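Local coordinates for alternansucrase (PDB 6HVG), which is a large multidomain member of glycosyl hydrolase family 70 that combines a TIM-barrel fold with repeats of the choline-binding, cell-wall-binding type, at residues G295-R300 with N318-D323; L1365-G1370 with V1377-D1382; A849-R854 with S1042-E1047. All coordinates share one frame; numbering follows the deposited sequence.

Contact 1 (G295-R300 with N318-D323)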
loop_
_atom_site.group_PDB
_atom_site.type_symbol
_atom_site.label_atom_id
_atom_site.label_comp_id
_atom_site.label_asym_id
_atom_site.label_seq_id
_atom_site.Cartn_x
_atom_site.Cartn_y
_atom_site.Cartn_z
ATOM N N GLY A 295 18.858 50.209 -20.716
ATOM C CA GLY A 295 19.179 49.654 -19.404
ATOM C C GLY A 295 18.020 49.584 -18.422
ATOM O O GLY A 295 18.238 49.314 -17.243
ATOM N N LYS A 296 16.792 49.793 -18.891
ATOM C CA LYS A 296 15.631 49.948 -18.000
ATOM C C LYS A 296 14.497 48.972 -18.357
ATOM O O LYS A 296 14.199 48.762 -19.538
ATOM C CB LYS A 296 15.122 51.402 -18.023
ATOM N N LEU A 297 13.877 48.372 -17.338
ATOM C CA LEU A 297 12.722 47.496 -17.578
ATOM C C LEU A 297 11.597 48.350 -18.151
ATOM O O LEU A 297 11.443 49.511 -17.764
ATOM C CB LEU A 297 12.252 46.815 -16.295
ATOM C CG LEU A 297 11.273 45.664 -16.501
ATOM C CD1 LEU A 297 11.967 44.459 -17.116
ATOM C CD2 LEU A 297 10.611 45.262 -15.193
ATOM N N GLN A 298 10.864 47.787 -19.111
ATOM C CA GLN A 298 9.689 48.425 -19.717
ATOM C C GLN A 298 8.595 47.399 -19.643
ATOM O O GLN A 298 8.865 46.196 -19.589
ATOM C CB GLN A 298 9.900 48.773 -21.188
ATOM C CG GLN A 298 10.441 50.167 -21.482
ATOM C CD GLN A 298 10.840 50.376 -22.939
ATOM O OE1 GLN A 298 11.819 51.067 -23.228
ATOM N NE2 GLN A 298 10.084 49.777 -23.863
ATOM N N GLY A 299 7.351 47.867 -19.691
ATOM C CA GLY A 299 6.190 46.976 -19.661
ATOM C C GLY A 299 5.411 47.058 -20.956
ATOM O O GLY A 299 5.211 48.134 -21.523
ATOM N N ARG A 300 4.965 45.897 -21.411
ATOM C CA ARG A 300 4.189 45.764 -22.619
ATOM C C ARG A 300 2.901 45.055 -22.262
ATOM O O ARG A 300 2.937 44.022 -21.589
ATOM C CB ARG A 300 4.982 44.903 -23.609
ATOM C CG ARG A 300 4.572 45.056 -25.069
ATOM C CD ARG A 300 4.956 46.396 -25.648
ATOM N NE ARG A 300 6.380 46.674 -25.578
ATOM C CZ ARG A 300 6.976 47.672 -26.226
ATOM N NH1 ARG A 300 8.286 47.842 -26.086
ATOM N NH2 ARG A 300 6.277 48.503 -27.005
ATOM N N ASN A 318 5.012 38.644 -11.647
ATOM C CA ASN A 318 5.323 39.836 -10.881
ATOM C C ASN A 318 4.611 41.040 -11.435
ATOM O O ASN A 318 4.567 41.251 -12.651
ATOM C CB ASN A 318 6.813 40.171 -10.956
ATOM C CG ASN A 318 7.679 39.097 -10.369
ATOM O OD1 ASN A 318 8.391 38.433 -11.089
ATOM N ND2 ASN A 318 7.617 38.917 -9.052
ATOM N N THR A 319 4.103 41.869 -10.544
ATOM C CA THR A 319 3.436 43.084 -10.949
ATOM C C THR A 319 4.378 44.252 -10.739
ATOM O O THR A 319 5.114 44.273 -9.758
ATOM C CB THR A 319 2.119 43.273 -10.192
ATOM O OG1 THR A 319 1.353 42.059 -10.276
ATOM C CG2 THR A 319 1.321 44.436 -10.794
ATOM N N PHE A 320 4.388 45.184 -11.691
ATOM C CA PHE A 320 5.182 46.413 -11.595
ATOM C C PHE A 320 4.215 47.565 -11.760
ATOM O O PHE A 320 3.065 47.354 -12.131
ATOM C CB PHE A 320 6.241 46.512 -12.715
ATOM C CG PHE A 320 7.199 45.366 -12.747
ATOM C CD1 PHE A 320 8.481 45.500 -12.233
ATOM C CD2 PHE A 320 6.800 44.129 -13.259
ATOM C CE1 PHE A 320 9.345 44.413 -12.221
ATOM C CE2 PHE A 320 7.669 43.047 -13.272
ATOM C CZ PHE A 320 8.942 43.185 -12.744
ATOM N N TYR A 321 4.686 48.771 -11.489
ATOM C CA TYR A 321 3.941 49.975 -11.838
ATOM C C TYR A 321 4.843 50.827 -12.691
ATOM O O TYR A 321 6.013 50.988 -12.381
ATOM C CB TYR A 321 3.489 50.778 -10.596
ATOM C CG TYR A 321 2.685 51.999 -10.981
ATOM C CD1 TYR A 321 1.310 51.915 -11.179
ATOM C CD2 TYR A 321 3.313 53.221 -11.200
ATOM C CE1 TYR A 321 0.568 53.019 -11.578
ATOM C CE2 TYR A 321 2.584 54.337 -11.589
ATOM C CZ TYR A 321 1.211 54.231 -11.776
ATOM O OH TYR A 321 0.504 55.340 -12.176
ATOM N N PHE A 322 4.298 51.388 -13.764
ATOM C CA PHE A 322 5.102 52.180 -14.682
ATOM C C PHE A 322 4.542 53.586 -14.787
ATOM O O PHE A 322 3.350 53.755 -15.024
ATOM C CB PHE A 322 5.141 51.513 -16.064
ATOM C CG PHE A 322 5.820 50.166 -16.077
ATOM C CD1 PHE A 322 7.202 50.068 -16.132
ATOM C CD2 PHE A 322 5.077 48.990 -16.043
ATOM C CE1 PHE A 322 7.832 48.831 -16.144
ATOM C CE2 PHE A 322 5.705 47.751 -16.057
ATOM C CZ PHE A 322 7.082 47.670 -16.131
ATOM N N ASP A 323 5.407 54.586 -14.632
ATOM C CA ASP A 323 4.972 55.991 -14.570
ATOM C C ASP A 323 4.705 56.598 -15.962
ATOM O O ASP A 323 4.777 55.892 -16.973
ATOM C CB ASP A 323 5.972 56.822 -13.744
ATOM C CG ASP A 323 7.324 57.004 -14.429
ATOM O OD1 ASP A 323 7.397 56.980 -15.668
ATOM O OD2 ASP A 323 8.325 57.217 -13.726
#
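Leu297 and Gly299 meet the rings of Phe320 and Phe322, and the contact is carried by a leucine methyl and a stretch of backbone set against two phenylalanine rings. The clearest evidence is a CH-pi contact: Leu297 CD2 lies 3.7 Å from the centroid of the Phe320 ring, 25° off the ring normal. The methyl stands over the face but is shifted toward the rim, with Phe320 CE1 its nearest ring atom. Leu297 has its CG anti to the backbone N (chi1 -167°), and its side chain crosses that of Phe320 at about a right angle. The same CD2 methyl touches Phe322 more loosely, at 4.4 Å from Phe322 CZ, and thus bridges the two aromatic residues.

A second group of contacts sets a ring against backbone. Gly299 CA is 4.1 Å from the centroid of the Phe322 ring, again over the face, and Gly299 N lies 3.6 Å from Phe322 CZ. The ring lies against the main chain of Gly299, a residue with no side chain. The carbonyl carbon of Gln298 adds an oblique contact with the same ring.

The strand axes give the third line of evidence. They approach to 8.0 Å at 97°, so the strands 296-300 and 319-322 are not neighbours in one sheet. Strand 296-300 pairs with 286-293, whose Thr290 also touches Leu297 and Phe322, while 319-322 pairs with 310-313. His347 meets the Phe320 ring from the following part of the chain. Such nearly perpendicular packing of successive antiparallel hairpins, through buried aromatic residues directed at the neighbouring strand, is consistent with the repeat architecture of choline-binding and cell-wall-binding modules, to which residues 318-323 belong by sequence.

Contact 2 (L1365-G1370 with V1377-D1382)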
loop_
_atom_site.group_PDB
_atom_site.type_symbol
_atom_site.label_atom_id
_atom_site.label_comp_id
_atom_site.label_asym_id
_atom_site.label_seq_id
_atom_site.Cartn_x
_atom_site.Cartn_y
_atom_site.Cartn_z
ATOM N N LEU A 1365 -0.910 37.064 10.596
ATOM C CA LEU A 1365 -0.357 37.064 9.232
ATOM C C LEU A 1365 -0.102 35.627 8.812
ATOM O O LEU A 1365 0.409 34.831 9.603
ATOM C CB LEU A 1365 0.943 37.865 9.165
ATOM C CG LEU A 1365 1.642 38.026 7.813
ATOM C CD1 LEU A 1365 0.825 38.867 6.847
ATOM C CD2 LEU A 1365 3.008 38.654 8.000
ATOM N N ARG A 1366 -0.502 35.307 7.583
ATOM C CA ARG A 1366 -0.427 33.943 7.058
ATOM C C ARG A 1366 0.028 33.933 5.611
ATOM O O ARG A 1366 -0.527 34.664 4.780
ATOM C CB ARG A 1366 -1.807 33.304 7.105
ATOM C CG ARG A 1366 -2.398 33.145 8.481
ATOM C CD ARG A 1366 -3.811 32.557 8.404
ATOM N NE ARG A 1366 -3.852 31.402 9.301
ATOM C CZ ARG A 1366 -4.492 30.259 9.070
ATOM N NH1 ARG A 1366 -5.189 30.089 7.945
ATOM N NH2 ARG A 1366 -4.432 29.282 9.980
ATOM N N LYS A 1367 1.032 33.108 5.303
ATOM C CA LYS A 1367 1.496 32.909 3.930
ATOM C C LYS A 1367 2.081 34.223 3.402
ATOM O O LYS A 1367 1.775 34.664 2.302
ATOM C CB LYS A 1367 0.346 32.375 3.044
ATOM C CG LYS A 1367 0.806 31.517 1.874
ATOM C CD LYS A 1367 -0.326 31.133 0.916
ATOM C CE LYS A 1367 0.204 30.280 -0.235
ATOM N NZ LYS A 1367 0.724 28.965 0.250
ATOM N N GLY A 1368 2.959 34.831 4.189
ATOM C CA GLY A 1368 3.503 36.134 3.817
ATOM C C GLY A 1368 4.613 36.660 4.704
ATOM O O GLY A 1368 4.890 36.108 5.774
ATOM N N PHE A 1369 5.249 37.727 4.244
ATOM C CA PHE A 1369 6.386 38.277 4.936
ATOM C C PHE A 1369 5.992 39.353 5.933
ATOM O O PHE A 1369 5.096 40.145 5.668
ATOM C CB PHE A 1369 7.404 38.829 3.930
ATOM C CG PHE A 1369 8.082 37.763 3.109
ATOM C CD1 PHE A 1369 7.526 37.372 1.899
ATOM C CD2 PHE A 1369 9.282 37.163 3.525
ATOM C CE1 PHE A 1369 8.137 36.417 1.117
ATOM C CE2 PHE A 1369 9.893 36.204 2.741
ATOM C CZ PHE A 1369 9.307 35.825 1.548
ATOM N N GLY A 1370 6.699 39.397 7.065
ATOM C CA GLY A 1370 6.368 40.321 8.151
ATOM C C GLY A 1370 7.594 40.972 8.705
ATOM O O GLY A 1370 8.530 40.277 9.084
ATOM N N VAL A 1377 13.138 40.996 8.138
ATOM C CA VAL A 1377 11.980 40.376 7.507
ATOM C C VAL A 1377 11.939 38.891 7.826
ATOM O O VAL A 1377 12.954 38.215 7.766
ATOM C CB VAL A 1377 11.954 40.594 5.975
ATOM C CG1 VAL A 1377 10.699 39.978 5.389
ATOM C CG2 VAL A 1377 12.001 42.089 5.662
ATOM N N TYR A 1378 10.754 38.402 8.192
ATOM C CA TYR A 1378 10.510 36.988 8.465
ATOM C C TYR A 1378 9.372 36.514 7.560
ATOM O O TYR A 1378 8.678 37.340 6.968
ATOM C CB TYR A 1378 10.114 36.792 9.927
ATOM C CG TYR A 1378 11.132 37.272 10.944
ATOM C CD1 TYR A 1378 11.264 38.614 11.264
ATOM C CD2 TYR A 1378 11.961 36.355 11.609
ATOM C CE1 TYR A 1378 12.201 39.033 12.203
ATOM C CE2 TYR A 1378 12.892 36.765 12.547
ATOM C CZ TYR A 1378 13.007 38.098 12.849
ATOM O OH TYR A 1378 13.924 38.484 13.788
ATOM N N TYR A 1379 9.188 35.199 7.433
ATOM C CA TYR A 1379 8.055 34.657 6.693
ATOM C C TYR A 1379 7.212 33.755 7.586
ATOM O O TYR A 1379 7.730 33.065 8.452
ATOM C CB TYR A 1379 8.517 33.857 5.462
ATOM C CG TYR A 1379 7.388 33.200 4.656
ATOM C CD1 TYR A 1379 6.974 31.906 4.912
ATOM C CD2 TYR A 1379 6.740 33.891 3.634
ATOM C CE1 TYR A 1379 5.951 31.315 4.181
ATOM C CE2 TYR A 1379 5.713 33.304 2.899
ATOM C CZ TYR A 1379 5.333 32.018 3.176
ATOM O OH TYR A 1379 4.296 31.452 2.468
ATOM N N PHE A 1380 5.902 33.762 7.335
ATOM C CA PHE A 1380 4.952 33.011 8.135
ATOM C C PHE A 1380 4.092 32.138 7.225
ATOM O O PHE A 1380 3.554 32.630 6.218
ATOM C CB PHE A 1380 4.117 34.003 8.975
ATOM C CG PHE A 1380 4.965 34.863 9.863
ATOM C CD1 PHE A 1380 5.283 34.452 11.136
ATOM C CD2 PHE A 1380 5.490 36.059 9.406
ATOM C CE1 PHE A 1380 6.092 35.227 11.942
ATOM C CE2 PHE A 1380 6.305 36.848 10.214
ATOM C CZ PHE A 1380 6.609 36.423 11.479
ATOM N N ASP A 1381 3.928 30.872 7.608
ATOM C CA ASP A 1381 3.339 29.864 6.729
ATOM C C ASP A 1381 1.792 29.892 6.662
ATOM O O ASP A 1381 1.153 30.757 7.229
ATOM C CB ASP A 1381 3.864 28.471 7.101
ATOM C CG ASP A 1381 3.304 27.946 8.387
ATOM O OD1 ASP A 1381 2.265 28.471 8.863
ATOM O OD2 ASP A 1381 3.892 26.974 8.928
ATOM N N ASP A 1382 1.216 28.954 5.918
ATOM C CA ASP A 1382 -0.233 28.818 5.741
ATOM C C ASP A 1382 -1.008 28.972 7.048
ATOM O O ASP A 1382 -2.107 29.527 7.045
ATOM C CB ASP A 1382 -0.584 27.443 5.140
ATOM C CG ASP A 1382 0.006 27.225 3.749
ATOM O OD1 ASP A 1382 1.133 27.702 3.475
ATOM O OD2 ASP A 1382 -0.646 26.538 2.926
#
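Phe1369 and Tyr1379 face each other as the non-hydrogen-bonded pair of an antiparallel hairpin, and their rings form an edge-to-face pair. The edge of Tyr1379 points at the face of Phe1369, with centroids 5.1 Å apart and planes at 66°; Tyr1379 CD2 stands over the centre of the Phe1369 ring. Val1377 CG1 packs against Phe1369 CD2 on the same side of the sheet. Tyr1379 has its CG anti to the backbone N (chi1 178°). Its ring meets the main chain of Gly1368, CE2 of Tyr1379 lying 3.4 Å from Gly1368 N, with the Phe1369 ring on one flank and Lys1367 CG near its hydroxyl. That OH is 3.5 Å from Lys1367 CG, the two side chains lying side by side and pointing the same way.

The other face is shaped by glycine. The edge of the Phe1380 ring is set against backbone that bears no side chain, with Gly1368 O and Gly1370 CA near the ring plane: CE2 of Phe1380 comes 4.0 Å from CA of Gly1370. The Leu1365 side chain crosses that of Phe1380 at about a right angle, its CD2 3.9 Å from Phe1380 CD2.

Lys1367 and Gly1368 both face Phe1380 in a G1 beta bulge, where Lys1367 adopts a positive phi of 65°. Gly1368 N donates to Phe1380 O at 3.1 Å. Lys1367 N also makes a weak bond to Phe1380 O, and a further one to Asp1381 O at 3.0 Å from above the carbonyl plane. Beyond the bulge, Asp1382 O sits over the centre of the Arg1366 guanidinium, and a long, weak salt bridge joins Lys1367 NZ to Asp1382 OD1.

Strand 352-355 flanks the hairpin, its Tyr352 touching Phe1369 and Val1377, while Tyr1400 also meets the Phe1369 ring. On the opposite face of the sheet, Ile1342 of strand 1342-1345 packs on Tyr1378 and Phe1380.

Contact 3 (A849-R854 with S1042-E1047)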
loop_
_atom_site.group_PDB
_atom_site.type_symbol
_atom_site.label_atom_id
_atom_site.label_comp_id
_atom_site.label_asym_id
_atom_site.label_seq_id
_atom_site.Cartn_x
_atom_site.Cartn_y
_atom_site.Cartn_z
ATOM N N ALA A 849 6.102 -34.260 -11.517
ATOM C CA ALA A 849 7.227 -35.134 -11.808
ATOM C C ALA A 849 8.422 -34.821 -10.932
ATOM O O ALA A 849 9.035 -35.729 -10.337
ATOM C CB ALA A 849 7.616 -35.022 -13.270
ATOM N N LEU A 850 8.760 -33.541 -10.853
ATOM C CA LEU A 850 9.856 -33.081 -9.997
ATOM C C LEU A 850 9.644 -33.516 -8.552
ATOM O O LEU A 850 10.583 -33.934 -7.869
ATOM C CB LEU A 850 10.015 -31.550 -10.090
ATOM C CG LEU A 850 10.594 -31.039 -11.415
ATOM C CD1 LEU A 850 10.404 -29.535 -11.525
ATOM C CD2 LEU A 850 12.059 -31.393 -11.588
ATOM N N LEU A 851 8.400 -33.418 -8.106
ATOM C CA LEU A 851 8.050 -33.745 -6.723
ATOM C C LEU A 851 8.207 -35.222 -6.417
ATOM O O LEU A 851 8.717 -35.572 -5.351
ATOM C CB LEU A 851 6.622 -33.295 -6.396
ATOM C CG LEU A 851 6.523 -31.819 -6.019
ATOM C CD1 LEU A 851 5.093 -31.322 -6.143
ATOM C CD2 LEU A 851 7.064 -31.587 -4.619
ATOM N N LYS A 852 7.782 -36.070 -7.347
ATOM C CA LYS A 852 7.937 -37.534 -7.218
ATOM C C LYS A 852 9.385 -37.980 -7.380
ATOM O O LYS A 852 9.852 -38.905 -6.689
ATOM C CB LYS A 852 7.038 -38.255 -8.218
ATOM C CG LYS A 852 5.569 -38.143 -7.860
ATOM C CD LYS A 852 4.644 -38.886 -8.811
ATOM C CE LYS A 852 4.291 -38.026 -10.010
ATOM N NZ LYS A 852 3.312 -38.642 -10.950
ATOM N N ALA A 853 10.093 -37.306 -8.278
ATOM C CA ALA A 853 11.521 -37.538 -8.481
ATOM C C ALA A 853 12.314 -37.150 -7.238
ATOM O O ALA A 853 13.355 -37.756 -6.933
ATOM C CB ALA A 853 12.012 -36.739 -9.680
ATOM N N ARG A 854 11.832 -36.137 -6.518
ATOM C CA ARG A 854 12.509 -35.677 -5.315
ATOM C C ARG A 854 12.507 -36.772 -4.254
ATOM O O ARG A 854 13.499 -36.958 -3.554
ATOM C CB ARG A 854 11.870 -34.398 -4.782
ATOM C CG ARG A 854 12.648 -33.702 -3.667
ATOM C CD ARG A 854 11.951 -32.418 -3.183
ATOM N NE ARG A 854 12.800 -31.666 -2.253
ATOM C CZ ARG A 854 12.823 -31.829 -0.927
ATOM N NH1 ARG A 854 12.023 -32.701 -0.308
ATOM N NH2 ARG A 854 13.650 -31.108 -0.191
ATOM N N SER A 1042 14.090 -33.633 3.839
ATOM C CA SER A 1042 13.136 -34.617 3.327
ATOM C C SER A 1042 11.682 -34.165 3.415
ATOM O O SER A 1042 10.793 -34.875 2.951
ATOM C CB SER A 1042 13.310 -35.943 4.060
ATOM O OG SER A 1042 14.670 -36.366 4.003
ATOM N N ASN A 1043 11.437 -32.998 4.017
ATOM C CA ASN A 1043 10.097 -32.433 4.098
ATOM C C ASN A 1043 9.752 -31.536 2.938
ATOM O O ASN A 1043 10.616 -30.980 2.298
ATOM C CB ASN A 1043 9.940 -31.646 5.379
ATOM C CG ASN A 1043 9.917 -32.537 6.586
ATOM O OD1 ASN A 1043 8.881 -33.117 6.912
ATOM N ND2 ASN A 1043 11.068 -32.679 7.246
ATOM N N VAL A 1044 8.462 -31.439 2.650
ATOM C CA VAL A 1044 7.933 -30.490 1.672
ATOM C C VAL A 1044 6.631 -29.924 2.224
ATOM O O VAL A 1044 5.733 -30.687 2.617
ATOM C CB VAL A 1044 7.635 -31.165 0.334
ATOM C CG1 VAL A 1044 7.063 -30.148 -0.636
ATOM C CG2 VAL A 1044 8.882 -31.807 -0.230
ATOM N N ILE A 1045 6.521 -28.601 2.244
ATOM C CA ILE A 1045 5.286 -27.944 2.663
ATOM C C ILE A 1045 4.472 -27.597 1.439
ATOM O O ILE A 1045 5.023 -27.170 0.435
ATOM C CB ILE A 1045 5.563 -26.642 3.426
ATOM C CG1 ILE A 1045 6.466 -26.905 4.626
ATOM C CG2 ILE A 1045 4.266 -26.027 3.915
ATOM C CD1 ILE A 1045 7.030 -25.656 5.237
ATOM N N TYR A 1046 3.173 -27.787 1.519
ATOM C CA TYR A 1046 2.292 -27.387 0.451
ATOM C C TYR A 1046 1.423 -26.286 0.990
ATOM O O TYR A 1046 0.668 -26.492 1.946
ATOM C CB TYR A 1046 1.442 -28.558 0.004
ATOM C CG TYR A 1046 0.448 -28.279 -1.088
ATOM C CD1 TYR A 1046 0.865 -27.993 -2.374
ATOM C CD2 TYR A 1046 -0.910 -28.338 -0.845
ATOM C CE1 TYR A 1046 -0.044 -27.757 -3.390
ATOM C CE2 TYR A 1046 -1.826 -28.116 -1.857
ATOM C CZ TYR A 1046 -1.387 -27.820 -3.127
ATOM O OH TYR A 1046 -2.307 -27.598 -4.120
ATOM N N GLU A 1047 1.560 -25.107 0.396
ATOM C CA GLU A 1047 0.709 -23.988 0.739
ATOM C C GLU A 1047 -0.508 -24.132 -0.123
ATOM O O GLU A 1047 -0.467 -23.806 -1.317
ATOM C CB GLU A 1047 1.447 -22.723 0.407
ATOM C CG GLU A 1047 0.714 -21.472 0.829
ATOM C CD GLU A 1047 1.365 -20.237 0.243
ATOM O OE1 GLU A 1047 1.978 -20.362 -0.829
ATOM O OE2 GLU A 1047 1.287 -19.162 0.855
#
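Ser1042 starts the contact with its backbone, its carbonyl carbon lying 4.0 Å from Arg854 NH1 at the edge of the guanidinium; its hydroxyl is engaged elsewhere, with Ala1038 O and Thr1020 N. At Asn1043 the backbone again does the touching: Asn1043 O is 3.4 Å from Arg854 NH1 and lies obliquely to the guanidinium plane. The Asn1043 CB points away from the helix, and its OD1 is bonded to Thr1080 OG1.

Val1044 turns toward the helix and offers two methyls to two different partners. Its CG2 lies 3.3 Å from Arg854 NH1, while its CG1 meets Leu851 CD2 at 4.2 Å, one helical turn earlier. Arg854 is extended from CG to NE, starting with CG anti to the backbone N (chi1 -170°), and slides past Val1044 in the opposite direction. From Ile1045 onward the chain becomes a strand of the parallel barrel, beside strand 821-825, whose Pro822 also touches Arg854. Helix 844-857, which falls between these two strands in sequence, packs on the barrel, as the helices of a TIM barrel do.

Chemically, the contact joins a small apolar patch to a buried guanidinium that bonds Asp1041 O through NH2 and, weakly, Leu815 O through NE, which suggests that main-chain carbonyls help to compensate the buried positive charge.

Overall arrangement
Along the chain the order is contact 1, contact 3, contact 2. Contacts 1 and 2 share no sheet, but both lie among short beta hairpins, and 318-323 and contact 2 fall in putative cell-wall-binding repeats; they are on the same side of the chain's centre, with centres 26 Å apart and nearest atoms about 10 Å apart. Contact 3 lies on the opposite side, its centre 81 Å from that of contact 1 and 68 Å from that of contact 2, where helix 844-857 meets the eight-stranded parallel barrel. Hairpins from before and after the barrel in sequence thus come side by side: strand 352-355 flanks residues 1365-1370, and Asn318 bonds Asn1398.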